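Ankyrin repeat domain protein (Legionella pneumophila subsp. pneumophila, PDB 6MCA) is an ankyrin-repeat effector that probably acts in host cells by interacting with LARP7 of the 7SK snRNP complex, and carries a cysteine protease-like region. Local coordinates at residues K435-L440 and C475-N480; R200-S205 and L377-E382. All coordinates share one frame; numbering follows the deposited sequence.

Contact 1 of 2, residues K435-L440 and C475-N480; sequences KILNIL and CGINPN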
loop_
_atom_site.group_PDB
_atom_site.type_symbol
_atom_site.label_atom_id
_atom_site.label_comp_id
_atom_site.label_asym_id
_atom_site.label_seq_id
_atom_site.Cartn_x
_atom_site.Cartn_y
_atom_site.Cartn_z
ATOM N N LYS A 435 12.280 -18.204 -15.809
ATOM C CA LYS A 435 11.158 -17.397 -16.283
ATOM C C LYS A 435 11.621 -16.028 -16.767
ATOM O O LYS A 435 11.177 -15.546 -17.816
ATOM C CB LYS A 435 10.124 -17.229 -15.170
ATOM C CG LYS A 435 9.231 -18.428 -14.912
ATOM C CD LYS A 435 8.091 -18.030 -13.983
ATOM C CE LYS A 435 7.392 -19.239 -13.388
ATOM N NZ LYS A 435 6.423 -18.838 -12.330
ATOM N N ILE A 436 12.517 -15.389 -16.013
ATOM C CA ILE A 436 12.940 -14.030 -16.344
ATOM C C ILE A 436 13.885 -14.032 -17.543
ATOM O O ILE A 436 13.773 -13.188 -18.442
ATOM C CB ILE A 436 13.585 -13.367 -15.113
ATOM C CG1 ILE A 436 12.541 -13.162 -14.014
ATOM C CG2 ILE A 436 14.232 -12.046 -15.490
ATOM C CD1 ILE A 436 13.133 -13.001 -12.631
ATOM N N LEU A 437 14.832 -14.972 -17.575
ATOM C CA LEU A 437 15.792 -15.050 -18.666
ATOM C C LEU A 437 15.129 -15.407 -19.985
ATOM O O LEU A 437 15.698 -15.117 -21.043
ATOM C CB LEU A 437 16.881 -16.071 -18.339
ATOM C CG LEU A 437 17.879 -15.657 -17.256
ATOM C CD1 LEU A 437 18.812 -16.810 -16.915
ATOM C CD2 LEU A 437 18.662 -14.429 -17.687
ATOM N N ASN A 438 13.949 -16.035 -19.950
ATOM C CA ASN A 438 13.185 -16.202 -21.183
ATOM C C ASN A 438 12.955 -14.869 -21.887
ATOM O O ASN A 438 12.892 -14.820 -23.121
ATOM C CB ASN A 438 11.845 -16.877 -20.889
ATOM C CG ASN A 438 11.841 -18.344 -21.254
ATOM O OD1 ASN A 438 12.882 -18.923 -21.566
ATOM N ND2 ASN A 438 10.664 -18.958 -21.222
ATOM N N ILE A 439 12.839 -13.785 -21.127
ATOM C CA ILE A 439 12.608 -12.458 -21.682
ATOM C C ILE A 439 13.901 -11.661 -21.796
ATOM O O ILE A 439 14.131 -10.992 -22.805
ATOM C CB ILE A 439 11.564 -11.705 -20.828
ATOM C CG1 ILE A 439 10.188 -12.360 -20.966
ATOM C CG2 ILE A 439 11.505 -10.234 -21.217
ATOM C CD1 ILE A 439 9.115 -11.705 -20.125
ATOM N N LEU A 440 14.762 -11.725 -20.778
ATOM C CA LEU A 440 15.966 -10.902 -20.772
ATOM C C LEU A 440 17.036 -11.381 -21.745
ATOM O O LEU A 440 18.056 -10.701 -21.893
ATOM C CB LEU A 440 16.550 -10.831 -19.361
ATOM C CG LEU A 440 15.769 -9.956 -18.382
ATOM C CD1 LEU A 440 16.561 -9.747 -17.103
ATOM C CD2 LEU A 440 15.419 -8.625 -19.028
ATOM N N CYS A 475 21.687 -21.883 -16.065
ATOM C CA CYS A 475 20.619 -21.860 -17.053
ATOM C C CYS A 475 21.138 -22.057 -18.472
ATOM O O CYS A 475 20.391 -21.837 -19.430
ATOM C CB CYS A 475 19.837 -20.549 -16.952
ATOM S SG CYS A 475 18.984 -20.322 -15.373
ATOM N N GLY A 476 22.397 -22.465 -18.624
ATOM C CA GLY A 476 22.972 -22.722 -19.930
ATOM C C GLY A 476 23.218 -21.470 -20.744
ATOM O O GLY A 476 22.845 -21.403 -21.920
ATOM N N ILE A 477 23.858 -20.473 -20.134
ATOM C CA ILE A 477 24.055 -19.171 -20.760
ATOM C C ILE A 477 25.483 -18.721 -20.494
ATOM O O ILE A 477 25.875 -18.540 -19.335
ATOM C CB ILE A 477 23.061 -18.129 -20.227
ATOM C CG1 ILE A 477 21.667 -18.416 -20.780
ATOM C CG2 ILE A 477 23.509 -16.720 -20.597
ATOM C CD1 ILE A 477 20.675 -17.332 -20.495
ATOM N N ASN A 478 26.257 -18.529 -21.562
ATOM C CA ASN A 478 27.608 -18.007 -21.444
ATOM C C ASN A 478 27.608 -16.550 -21.878
ATOM O O ASN A 478 27.400 -16.271 -23.069
ATOM C CB ASN A 478 28.581 -18.817 -22.298
ATOM C CG ASN A 478 29.983 -18.233 -22.300
ATOM O OD1 ASN A 478 30.371 -17.521 -23.226
ATOM N ND2 ASN A 478 30.749 -18.530 -21.255
ATOM N N PRO A 479 27.826 -15.595 -20.969
ATOM C CA PRO A 479 27.798 -14.179 -21.367
ATOM C C PRO A 479 28.963 -13.763 -22.250
ATOM O O PRO A 479 28.893 -12.683 -22.851
ATOM C CB PRO A 479 27.832 -13.440 -20.024
ATOM C CG PRO A 479 28.516 -14.387 -19.095
ATOM C CD PRO A 479 28.110 -15.768 -19.534
ATOM N N ASN A 480 30.013 -14.577 -22.348
ATOM C CA ASN A 480 31.204 -14.264 -23.136
ATOM C C ASN A 480 31.778 -12.908 -22.728
ATOM O O ASN A 480 31.861 -11.965 -23.517
ATOM C CB ASN A 480 30.896 -14.309 -24.636
ATOM C CG ASN A 480 31.995 -14.980 -25.435
ATOM O OD1 ASN A 480 32.749 -15.800 -24.910
ATOM N ND2 ASN A 480 32.090 -14.636 -26.715
#
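A small apolar contact between a helix and a distant loop joins Leu437, near the C-terminal end of helix 427-440, to Cys475 and Ile477, which follow helix 463-474 in the chain. It illustrates how a single leucine branch can serve two partners. Leu437 CD1 lies 3.8 Å from Cys475 SG, and the same methyl lies 4.1 Å from Ile477 CD1. The cysteine meets it along its whole short side chain, for Cys475 CB is 3.9 Å from Leu437 CD1. SG, set beside the backbone N and anti to the carbonyl carbon (chi1 -63°), faces Leu437 CD1. Ile477 instead arrives by the far end of its longer branch, methyl to methyl. Gly476 between them has positive phi (71°), and the side chains of Cys475 and Ile477 both start out towards the helix. No hydrogen bond crosses between the segments, so the meeting rests on apolar packing and buries a modest 111 Å². Leu437 is buried and also touches Leu418 of helix 404-421 and Leu449 of helix 447-458. Ile477 rests on Ile441, just after helix 427-440, and Pro479 on Leu453 of helix 447-458; with the Leu437 contact, this sets the loop against both helices.

Contact 2 of 2, residues R200-S205 and L377-E382; sequences RRFISS and LSLYDE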
loop_
_atom_site.group_PDB
_atom_site.type_symbol
_atom_site.label_atom_id
_atom_site.label_comp_id
_atom_site.label_asym_id
_atom_site.label_seq_id
_atom_site.Cartn_x
_atom_site.Cartn_y
_atom_site.Cartn_z
ATOM N N ARG A 200 -7.613 -11.908 -1.319
ATOM C CA ARG A 200 -8.749 -12.287 -2.155
ATOM C C ARG A 200 -8.301 -13.136 -3.339
ATOM O O ARG A 200 -8.912 -14.166 -3.646
ATOM C CB ARG A 200 -9.484 -11.037 -2.642
ATOM C CG ARG A 200 -10.618 -11.338 -3.608
ATOM C CD ARG A 200 -11.133 -10.074 -4.278
ATOM N NE ARG A 200 -10.170 -9.520 -5.226
ATOM C CZ ARG A 200 -10.043 -9.928 -6.484
ATOM N NH1 ARG A 200 -10.816 -10.897 -6.950
ATOM N NH2 ARG A 200 -9.139 -9.366 -7.276
ATOM N N ARG A 201 -7.235 -12.712 -4.021
ATOM C CA ARG A 201 -6.711 -13.500 -5.132
ATOM C C ARG A 201 -6.152 -14.833 -4.655
ATOM O O ARG A 201 -6.242 -15.836 -5.374
ATOM C CB ARG A 201 -5.631 -12.713 -5.872
ATOM C CG ARG A 201 -6.111 -11.409 -6.473
ATOM C CD ARG A 201 -4.965 -10.649 -7.121
ATOM N NE ARG A 201 -5.422 -9.411 -7.744
ATOM C CZ ARG A 201 -5.956 -9.340 -8.957
ATOM N NH1 ARG A 201 -6.101 -10.439 -9.684
ATOM N NH2 ARG A 201 -6.346 -8.171 -9.443
ATOM N N PHE A 202 -5.579 -14.863 -3.451
ATOM C CA PHE A 202 -4.950 -16.073 -2.941
ATOM C C PHE A 202 -5.978 -17.166 -2.697
ATOM O O PHE A 202 -5.815 -18.298 -3.168
ATOM C CB PHE A 202 -4.185 -15.746 -1.659
ATOM C CG PHE A 202 -3.548 -16.937 -1.009
ATOM C CD1 PHE A 202 -2.538 -17.637 -1.648
ATOM C CD2 PHE A 202 -3.953 -17.351 0.249
ATOM C CE1 PHE A 202 -1.947 -18.731 -1.047
ATOM C CE2 PHE A 202 -3.367 -18.444 0.855
ATOM C CZ PHE A 202 -2.363 -19.136 0.207
ATOM N N ILE A 203 -7.057 -16.846 -1.975
ATOM C CA ILE A 203 -8.072 -17.860 -1.690
ATOM C C ILE A 203 -8.927 -18.193 -2.903
ATOM O O ILE A 203 -9.785 -19.081 -2.820
ATOM C CB ILE A 203 -8.990 -17.434 -0.527
ATOM C CG1 ILE A 203 -9.731 -16.145 -0.864
ATOM C CG2 ILE A 203 -8.183 -17.258 0.750
ATOM C CD1 ILE A 203 -10.644 -15.674 0.248
ATOM N N SER A 204 -8.712 -17.521 -4.032
ATOM C CA SER A 204 -9.452 -17.786 -5.256
ATOM C C SER A 204 -8.620 -18.509 -6.304
ATOM O O SER A 204 -9.125 -18.781 -7.397
ATOM C CB SER A 204 -9.981 -16.476 -5.841
ATOM O OG SER A 204 -8.946 -15.737 -6.463
ATOM N N SER A 205 -7.359 -18.803 -6.012
ATOM C CA SER A 205 -6.508 -19.503 -6.959
ATOM C C SER A 205 -6.788 -20.999 -6.910
ATOM O O SER A 205 -7.074 -21.556 -5.847
ATOM C CB SER A 205 -5.035 -19.230 -6.653
ATOM O OG SER A 205 -4.188 -19.798 -7.639
ATOM N N LEU A 377 1.898 -19.866 10.551
ATOM C CA LEU A 377 3.158 -19.525 9.899
ATOM C C LEU A 377 3.302 -20.237 8.558
ATOM O O LEU A 377 3.806 -19.653 7.589
ATOM C CB LEU A 377 4.331 -19.857 10.821
ATOM C CG LEU A 377 4.428 -18.981 12.072
ATOM C CD1 LEU A 377 5.658 -19.330 12.894
ATOM C CD2 LEU A 377 4.430 -17.511 11.692
ATOM N N SER A 378 2.862 -21.498 8.478
ATOM C CA SER A 378 2.910 -22.205 7.202
ATOM C C SER A 378 2.027 -21.519 6.164
ATOM O O SER A 378 2.429 -21.350 5.005
ATOM C CB SER A 378 2.489 -23.662 7.395
ATOM O OG SER A 378 2.669 -24.407 6.204
ATOM N N LEU A 379 0.822 -21.111 6.570
ATOM C CA LEU A 379 -0.074 -20.386 5.677
ATOM C C LEU A 379 0.538 -19.063 5.240
ATOM O O LEU A 379 0.419 -18.669 4.075
ATOM C CB LEU A 379 -1.413 -20.152 6.374
ATOM C CG LEU A 379 -2.601 -19.690 5.532
ATOM C CD1 LEU A 379 -3.081 -20.810 4.625
ATOM C CD2 LEU A 379 -3.724 -19.203 6.434
ATOM N N TYR A 380 1.194 -18.362 6.168
ATOM C CA TYR A 380 1.836 -17.094 5.837
ATOM C C TYR A 380 2.921 -17.287 4.783
ATOM O O TYR A 380 2.992 -16.537 3.801
ATOM C CB TYR A 380 2.407 -16.467 7.112
ATOM C CG TYR A 380 3.324 -15.286 6.896
ATOM C CD1 TYR A 380 2.820 -14.051 6.509
ATOM C CD2 TYR A 380 4.692 -15.399 7.100
ATOM C CE1 TYR A 380 3.657 -12.966 6.320
ATOM C CE2 TYR A 380 5.535 -14.322 6.914
ATOM C CZ TYR A 380 5.013 -13.108 6.524
ATOM O OH TYR A 380 5.850 -12.032 6.337
ATOM N N ASP A 381 3.767 -18.304 4.966
ATOM C CA ASP A 381 4.825 -18.574 3.994
ATOM C C ASP A 381 4.244 -18.941 2.632
ATOM O O ASP A 381 4.706 -18.452 1.590
ATOM C CB ASP A 381 5.736 -19.691 4.506
ATOM C CG ASP A 381 6.607 -19.247 5.663
ATOM O OD1 ASP A 381 6.927 -18.042 5.744
ATOM O OD2 ASP A 381 6.975 -20.107 6.492
ATOM N N GLU A 382 3.232 -19.815 2.622
ATOM C CA GLU A 382 2.609 -20.210 1.363
ATOM C C GLU A 382 2.011 -19.006 0.643
ATOM O O GLU A 382 2.197 -18.842 -0.570
ATOM C CB GLU A 382 1.541 -21.274 1.619
ATOM C CG GLU A 382 1.095 -22.022 0.374
ATOM C CD GLU A 382 0.737 -23.469 0.658
ATOM O OE1 GLU A 382 0.753 -23.867 1.842
ATOM O OE2 GLU A 382 0.442 -24.208 -0.304
#
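Phe202 reaches from the C-terminal part of helix 188-202 to Leu379 and Glu382 of the long helix 373-399, a helix-to-helix contact made by one aromatic ring. A type I beta turn from Phe202 to Ser205 follows directly, its polar atoms bonding back to preceding residues: Ser204 OG donates to Arg201 O at 2.9 Å, from above the carbonyl plane, while Ser205 N bonds to Phe202 O. The packed part is the ring. Its CG lies anti to the backbone N (chi1 177°), which carries the phenyl group out towards the other helix. There it is buried mainly by Trp383 and Trp386, further along helix 373-399, the latter edge-to-face, and by Leu211. Leu379 adds a light contact at the ring edge, near its plane, with CD1 4.5 Å from Phe202 CE2, so that the phenyl group sits among two tryptophans and two leucines. The loose side belongs to Glu382, which is partly exposed and whose carboxylate turns to another partner, His210, through OE2. The stem of Glu382 passes the ring loosely, CG 4.5 Å from Phe202 CZ; closer is its backbone, Glu382 O standing 4.2 Å from Phe202 CE1, obliquely to the ring.

How the contacts relate
The two contacts show how one long helix can connect separate parts of a chain. Contact 2 uses the beginning of helix 373-399, whereas helix 427-440 of contact 1 packs against its later turns, with Ile436 on Leu392 and Lys435 paired to Asp393. They nevertheless remain distinct: their centres are 30 Å apart, their nearest atoms about 12 Å apart, and they do not touch. Along the chain, both segments of contact 2 precede those of contact 1. Measured from the centre of each contact to the centre of the chain, contact 2 lies about 18 Å away and contact 1 about 32 Å; contact 2 is buried, and contact 1 is partly buried in the helical C-terminal region.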